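Local coordinates for 5'-AMP-activated protein kinase subunit beta (Schizosaccharomyces pombe, PDB 2QRD) that probably acts as the scaffold and regulatory beta subunit of the AMP-activated protein kinase heterotrimer, here its C-terminal interaction domain, in the response to glucose limitation, at residues P56-L61 and R84-T89; L40-A45 and V52-N57. All coordinates share one frame; numbering follows the deposited sequence.

Interaction 1: residues P56-L61 and R84-T89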
loop_
_atom_site.group_PDB
_atom_site.type_symbol
_atom_site.label_atom_id
_atom_site.label_comp_id
_atom_site.label_asym_id
_atom_site.label_seq_id
_atom_site.Cartn_x
_atom_site.Cartn_y
_atom_site.Cartn_z
ATOM N N PRO B 56 -9.899 -15.227 -5.565
ATOM C CA PRO B 56 -9.499 -16.222 -4.580
ATOM C C PRO B 56 -10.532 -17.329 -4.434
ATOM O O PRO B 56 -11.676 -17.181 -4.847
ATOM C CB PRO B 56 -9.421 -15.407 -3.291
ATOM C CG PRO B 56 -10.482 -14.365 -3.460
ATOM C CD PRO B 56 -10.576 -14.068 -4.950
ATOM N N ASN B 57 -10.105 -18.443 -3.872
ATOM C CA ASN B 57 -11.016 -19.475 -3.420
ATOM C C ASN B 57 -11.810 -18.886 -2.241
ATOM O O ASN B 57 -11.230 -18.503 -1.209
ATOM C CB ASN B 57 -10.196 -20.699 -3.000
ATOM C CG ASN B 57 -11.037 -21.903 -2.661
ATOM O OD1 ASN B 57 -12.260 -21.832 -2.515
ATOM N ND2 ASN B 57 -10.370 -23.037 -2.517
ATOM N N HIS B 58 -13.124 -18.783 -2.433
ATOM C CA HIS B 58 -14.035 -18.266 -1.422
ATOM C C HIS B 58 -13.909 -18.987 -0.080
ATOM O O HIS B 58 -14.178 -18.384 0.964
ATOM C CB HIS B 58 -15.487 -18.295 -1.911
ATOM C CG HIS B 58 -15.681 -17.715 -3.288
ATOM N ND1 HIS B 58 -15.059 -16.551 -3.711
ATOM C CD2 HIS B 58 -16.432 -18.142 -4.337
ATOM C CE1 HIS B 58 -15.410 -16.296 -4.959
ATOM N NE2 HIS B 58 -16.242 -17.242 -5.362
ATOM N N VAL B 59 -13.477 -20.249 -0.077
ATOM C CA VAL B 59 -13.248 -20.918 1.210
ATOM C C VAL B 59 -11.981 -20.442 1.950
ATOM O O VAL B 59 -11.835 -20.745 3.129
ATOM C CB VAL B 59 -13.323 -22.493 1.158
ATOM C CG1 VAL B 59 -14.684 -22.988 0.635
ATOM C CG2 VAL B 59 -12.158 -23.080 0.371
ATOM N N LEU B 60 -11.083 -19.714 1.280
ATOM C CA LEU B 60 -9.822 -19.282 1.897
ATOM C C LEU B 60 -9.810 -17.803 2.285
ATOM O O LEU B 60 -8.750 -17.214 2.566
ATOM C CB LEU B 60 -8.631 -19.596 0.988
ATOM C CG LEU B 60 -8.435 -21.045 0.512
ATOM C CD1 LEU B 60 -7.348 -21.129 -0.569
ATOM C CD2 LEU B 60 -8.144 -21.970 1.692
ATOM N N LEU B 61 -10.992 -17.208 2.287
ATOM C CA LEU B 61 -11.215 -15.878 2.819
ATOM C C LEU B 61 -10.894 -15.772 4.331
ATOM O O LEU B 61 -11.293 -16.619 5.138
ATOM C CB LEU B 61 -12.656 -15.448 2.518
ATOM C CG LEU B 61 -12.898 -14.564 1.279
ATOM C CD1 LEU B 61 -11.853 -14.728 0.187
ATOM C CD2 LEU B 61 -14.284 -14.792 0.721
ATOM N N ARG B 84 -18.234 -6.458 -3.980
ATOM C CA ARG B 84 -17.935 -7.567 -4.888
ATOM C C ARG B 84 -16.503 -7.726 -5.377
ATOM O O ARG B 84 -16.200 -8.533 -6.239
ATOM C CB ARG B 84 -18.939 -7.524 -6.050
ATOM C CG ARG B 84 -20.383 -7.747 -5.643
ATOM C CD ARG B 84 -21.267 -7.609 -6.858
ATOM N NE ARG B 84 -22.659 -7.988 -6.617
ATOM C CZ ARG B 84 -23.072 -9.253 -6.501
ATOM N NH1 ARG B 84 -22.184 -10.264 -6.574
ATOM N NH2 ARG B 84 -24.369 -9.513 -6.299
ATOM N N LYS B 85 -15.602 -6.993 -4.776
ATOM C CA LYS B 85 -14.183 -7.137 -5.103
ATOM C C LYS B 85 -13.420 -7.740 -3.927
ATOM O O LYS B 85 -13.953 -7.835 -2.844
ATOM C CB LYS B 85 -13.624 -5.791 -5.581
ATOM C CG LYS B 85 -14.419 -5.280 -6.817
ATOM C CD LYS B 85 -13.769 -4.063 -7.449
ATOM C CE LYS B 85 -14.630 -3.595 -8.644
ATOM N NZ LYS B 85 -13.995 -2.365 -9.169
ATOM N N TYR B 86 -12.194 -8.183 -4.150
ATOM C CA TYR B 86 -11.408 -8.823 -3.108
ATOM C C TYR B 86 -10.133 -8.056 -2.827
ATOM O O TYR B 86 -9.464 -7.661 -3.751
ATOM C CB TYR B 86 -11.092 -10.245 -3.566
ATOM C CG TYR B 86 -12.344 -11.049 -3.820
ATOM C CD1 TYR B 86 -12.884 -11.141 -5.099
ATOM C CD2 TYR B 86 -13.007 -11.691 -2.771
ATOM C CE1 TYR B 86 -14.032 -11.858 -5.336
ATOM C CE2 TYR B 86 -14.143 -12.418 -2.986
ATOM C CZ TYR B 86 -14.668 -12.498 -4.267
ATOM O OH TYR B 86 -15.830 -13.220 -4.504
ATOM N N VAL B 87 -9.804 -7.823 -1.560
ATOM C CA VAL B 87 -8.551 -7.168 -1.168
ATOM C C VAL B 87 -7.648 -8.170 -0.394
ATOM O O VAL B 87 -8.021 -8.682 0.683
ATOM C CB VAL B 87 -8.780 -5.985 -0.191
ATOM C CG1 VAL B 87 -7.563 -5.020 -0.157
ATOM C CG2 VAL B 87 -10.081 -5.287 -0.436
ATOM N N THR B 88 -6.463 -8.440 -0.925
ATOM C CA THR B 88 -5.482 -9.189 -0.138
ATOM C C THR B 88 -4.529 -8.208 0.455
ATOM O O THR B 88 -3.730 -7.625 -0.252
ATOM C CB THR B 88 -4.821 -10.261 -0.941
ATOM O OG1 THR B 88 -5.847 -11.131 -1.390
ATOM C CG2 THR B 88 -3.830 -11.046 -0.095
ATOM N N THR B 89 -4.681 -7.951 1.756
ATOM C CA THR B 89 -3.747 -7.055 2.397
ATOM C C THR B 89 -2.572 -7.793 2.976
ATOM O O THR B 89 -2.736 -8.729 3.743
ATOM C CB THR B 89 -4.363 -5.957 3.337
ATOM O OG1 THR B 89 -3.661 -5.912 4.589
ATOM C CG2 THR B 89 -5.796 -6.092 3.530
#
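Tyr86 carries nearly all of this contact from the strand side, its ring meeting Pro56, His58 and Leu61 of the loop. Just before it, Lys85 sends its NZ to backbone atoms of a neighbouring subunit. With CG anti to the carbonyl carbon (chi1 -59°), the ring of Tyr86 reaches the pyrrolidine of Pro56, which lies over one of its faces. CD of Pro56 stands 3.8 Å from the centroid of the Tyr86 ring and 18° off its normal, a CH-pi contact, while Pro56 CG rests 3.7 Å from Tyr86 CD2; the proline thus covers the root of the ring more than its hydroxyl end. That end is met by His58, whose CE1 comes 3.1 Å from Tyr86 OH. The two ring planes are near parallel, at 23°, yet so displaced that they barely overlap. Leu61 adds a looser apolar touch, its CD1 4.4 Å from Tyr86 CD2. An Asx turn shapes the loop between these residues: OD1 of Asn57 accepts from Val59 N at 3.2 Å, the donor lying above the carbonyl plane, and Leu60 N bonds back to Asn57 O. Replacing Tyr86 with an alanine would probably leave the ring of Pro56 without the aromatic face it lies on and CE1 of His58 without the hydroxyl it lies against. Further along, Thr88 turns its OG1 to a hydrogen bond with Thr79 OG1. Strand 85-93 pairs antiparallel with strand 74-82, through Val87 with Thr80 and Thr89 with Ala78, and parallel with a strand of the neighbouring subunit. The loop packs on both strands of its own chain, Pro56 and Leu61 touching Thr79, and His58 and Leu61 touching Arg81.

Interaction 2: residues L40-A45 and V52-N57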
loop_
_atom_site.group_PDB
_atom_site.type_symbol
_atom_site.label_atom_id
_atom_site.label_comp_id
_atom_site.label_asym_id
_atom_site.label_seq_id
_atom_site.Cartn_x
_atom_site.Cartn_y
_atom_site.Cartn_z
ATOM N N LEU B 40 -1.034 -14.969 -3.399
ATOM C CA LEU B 40 -0.067 -13.870 -3.380
ATOM C C LEU B 40 1.152 -14.213 -4.199
ATOM O O LEU B 40 1.825 -13.317 -4.708
ATOM C CB LEU B 40 0.341 -13.468 -1.968
ATOM C CG LEU B 40 -0.527 -12.401 -1.308
ATOM C CD1 LEU B 40 0.011 -12.096 0.054
ATOM C CD2 LEU B 40 -0.611 -11.110 -2.146
ATOM N N ASN B 41 1.426 -15.508 -4.323
ATOM C CA ASN B 41 2.550 -15.986 -5.103
ATOM C C ASN B 41 2.341 -15.834 -6.604
ATOM O O ASN B 41 3.135 -16.310 -7.410
ATOM C CB ASN B 41 2.825 -17.434 -4.755
ATOM C CG ASN B 41 3.190 -17.594 -3.348
ATOM O OD1 ASN B 41 3.702 -16.669 -2.746
ATOM N ND2 ASN B 41 2.918 -18.762 -2.788
ATOM N N SER B 42 1.257 -15.150 -6.949
ATOM C CA SER B 42 0.899 -14.876 -8.326
ATOM C C SER B 42 1.221 -13.415 -8.678
ATOM O O SER B 42 1.098 -12.520 -7.833
ATOM C CB SER B 42 -0.587 -15.207 -8.524
ATOM O OG SER B 42 -1.189 -14.396 -9.508
ATOM N N ASN B 43 1.659 -13.195 -9.918
ATOM C CA ASN B 43 1.864 -11.843 -10.475
ATOM C C ASN B 43 1.791 -11.942 -11.996
ATOM O O ASN B 43 2.619 -11.419 -12.723
ATOM C CB ASN B 43 3.187 -11.198 -10.000
ATOM C CG ASN B 43 3.219 -9.669 -10.203
ATOM O OD1 ASN B 43 2.218 -9.054 -10.591
ATOM N ND2 ASN B 43 4.383 -9.062 -9.950
ATOM N N THR B 44 0.762 -12.636 -12.472
ATOM C CA THR B 44 0.661 -12.986 -13.883
ATOM C C THR B 44 0.693 -11.742 -14.764
ATOM O O THR B 44 1.209 -11.773 -15.881
ATOM C CB THR B 44 -0.626 -13.779 -14.177
ATOM O OG1 THR B 44 -1.677 -13.327 -13.314
ATOM C CG2 THR B 44 -0.398 -15.266 -13.955
ATOM N N ALA B 45 0.138 -10.647 -14.253
ATOM C CA ALA B 45 -0.160 -9.483 -15.079
ATOM C C ALA B 45 0.472 -8.222 -14.502
ATOM O O ALA B 45 -0.227 -7.273 -14.143
ATOM C CB ALA B 45 -1.664 -9.307 -15.223
ATOM N N VAL B 52 -2.822 -6.687 -9.378
ATOM C CA VAL B 52 -3.877 -7.608 -9.843
ATOM C C VAL B 52 -3.552 -9.053 -9.451
ATOM O O VAL B 52 -2.469 -9.583 -9.745
ATOM C CB VAL B 52 -4.134 -7.495 -11.371
ATOM C CG1 VAL B 52 -4.988 -8.656 -11.887
ATOM C CG2 VAL B 52 -4.796 -6.182 -11.734
ATOM N N LEU B 53 -4.502 -9.672 -8.765
ATOM C CA LEU B 53 -4.397 -11.071 -8.369
ATOM C C LEU B 53 -5.487 -11.853 -9.064
ATOM O O LEU B 53 -6.425 -11.250 -9.598
ATOM C CB LEU B 53 -4.539 -11.212 -6.855
ATOM C CG LEU B 53 -3.511 -10.505 -5.996
ATOM C CD1 LEU B 53 -4.023 -10.568 -4.598
ATOM C CD2 LEU B 53 -2.196 -11.243 -6.108
ATOM N N PRO B 54 -5.363 -13.202 -9.092
ATOM C CA PRO B 54 -6.535 -13.974 -9.507
ATOM C C PRO B 54 -7.615 -13.919 -8.416
ATOM O O PRO B 54 -7.331 -13.543 -7.265
ATOM C CB PRO B 54 -5.993 -15.394 -9.682
ATOM C CG PRO B 54 -4.741 -15.451 -8.883
ATOM C CD PRO B 54 -4.192 -14.064 -8.800
ATOM N N ASN B 55 -8.847 -14.247 -8.800
ATOM C CA ASN B 55 -9.930 -14.385 -7.841
ATOM C C ASN B 55 -9.623 -15.484 -6.842
ATOM O O ASN B 55 -9.118 -16.547 -7.212
ATOM C CB ASN B 55 -11.265 -14.637 -8.554
ATOM C CG ASN B 55 -11.711 -13.437 -9.369
ATOM O OD1 ASN B 55 -11.240 -12.318 -9.160
ATOM N ND2 ASN B 55 -12.598 -13.665 -10.310
ATOM N N PRO B 56 -9.899 -15.227 -5.565
ATOM C CA PRO B 56 -9.499 -16.222 -4.580
ATOM C C PRO B 56 -10.532 -17.329 -4.434
ATOM O O PRO B 56 -11.676 -17.181 -4.847
ATOM C CB PRO B 56 -9.421 -15.407 -3.291
ATOM C CG PRO B 56 -10.482 -14.365 -3.460
ATOM C CD PRO B 56 -10.576 -14.068 -4.950
ATOM N N ASN B 57 -10.105 -18.443 -3.872
ATOM C CA ASN B 57 -11.016 -19.475 -3.420
ATOM C C ASN B 57 -11.810 -18.886 -2.241
ATOM O O ASN B 57 -11.230 -18.503 -1.209
ATOM C CB ASN B 57 -10.196 -20.699 -3.000
ATOM C CG ASN B 57 -11.037 -21.903 -2.661
ATOM O OD1 ASN B 57 -12.260 -21.832 -2.515
ATOM N ND2 ASN B 57 -10.370 -23.037 -2.517
#
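Leu53 and Leu40 meet through their methyl groups, and Leu53 gives up more surface to this contact than any other residue. Its CG is anti to the carbonyl carbon (chi1 -61°), which brings the branched end up against segment 40-45, where the two methyls find different partners. CD1 of Leu53 lies 4.2 Å from CD2 of Leu40, an apolar touch between two buried side chains, whereas CD2 of Leu53 sits 3.9 Å from the carbonyl O of Ser42. That oxygen is not left to a methyl alone, for it accepts a hydrogen bond from a basic side chain of a neighbouring subunit. Ser42, whose CA is 6.5 Å from the CA of Leu53, points its first side-chain bond toward segment 52-57 and packs against the ring of Pro54. Its OG comes to 3.1 Å from Pro54 CD, a close approach of oxygen to a ring methylene, and Ser42 CB follows at 3.8 Å from the same CD. Val52 and Ala45 shield each other without touching, CG1 of Val52 standing 4.8 Å from CB of Ala45 at the end nearer helix 46-49. The contacts among Leu40, Leu53, Ser42 and Pro54 are van der Waals meetings, and the polar backbone of the proline-bearing segment turns instead to the neighbouring subunit, where Leu53 makes backbone hydrogen bonds and Pro54 O accepts from a polar side chain. Between the two segments the chain makes the short helix 46-49, which ends at Asp49; this residue, Gln50 and Ser51 bind the ADP shared with the gamma subunit; the side chain of Leu40 is about 8 Å from that nucleotide. On the sheet side, Leu40 and Leu53 both rest on Thr88 of strand 85-93, and Leu40 also touches Ser77 of strand 74-82.

How the interactions relate
Both interactions lie within the beta-subunit interaction domain, with centres about 10 Å apart. Along the chain the order is 40-45, then 52-57, then 56-61, with 84-89 last; Pro56 and Asn57 belong to both contacts, so interaction 1 takes up the loop where interaction 2 leaves it. They also meet at Thr88, whose OG1 is 3.7 Å from CD1 of Leu53 and whose CG2 is 3.8 Å from CG of Leu40. The loop following the ADP-binding residues is thereby held on strand 85-93 at two points, Thr88 and Tyr86, and that strand itself joins a strand of a neighbouring subunit, an arrangement consistent with the structural role in heterotrimer formation.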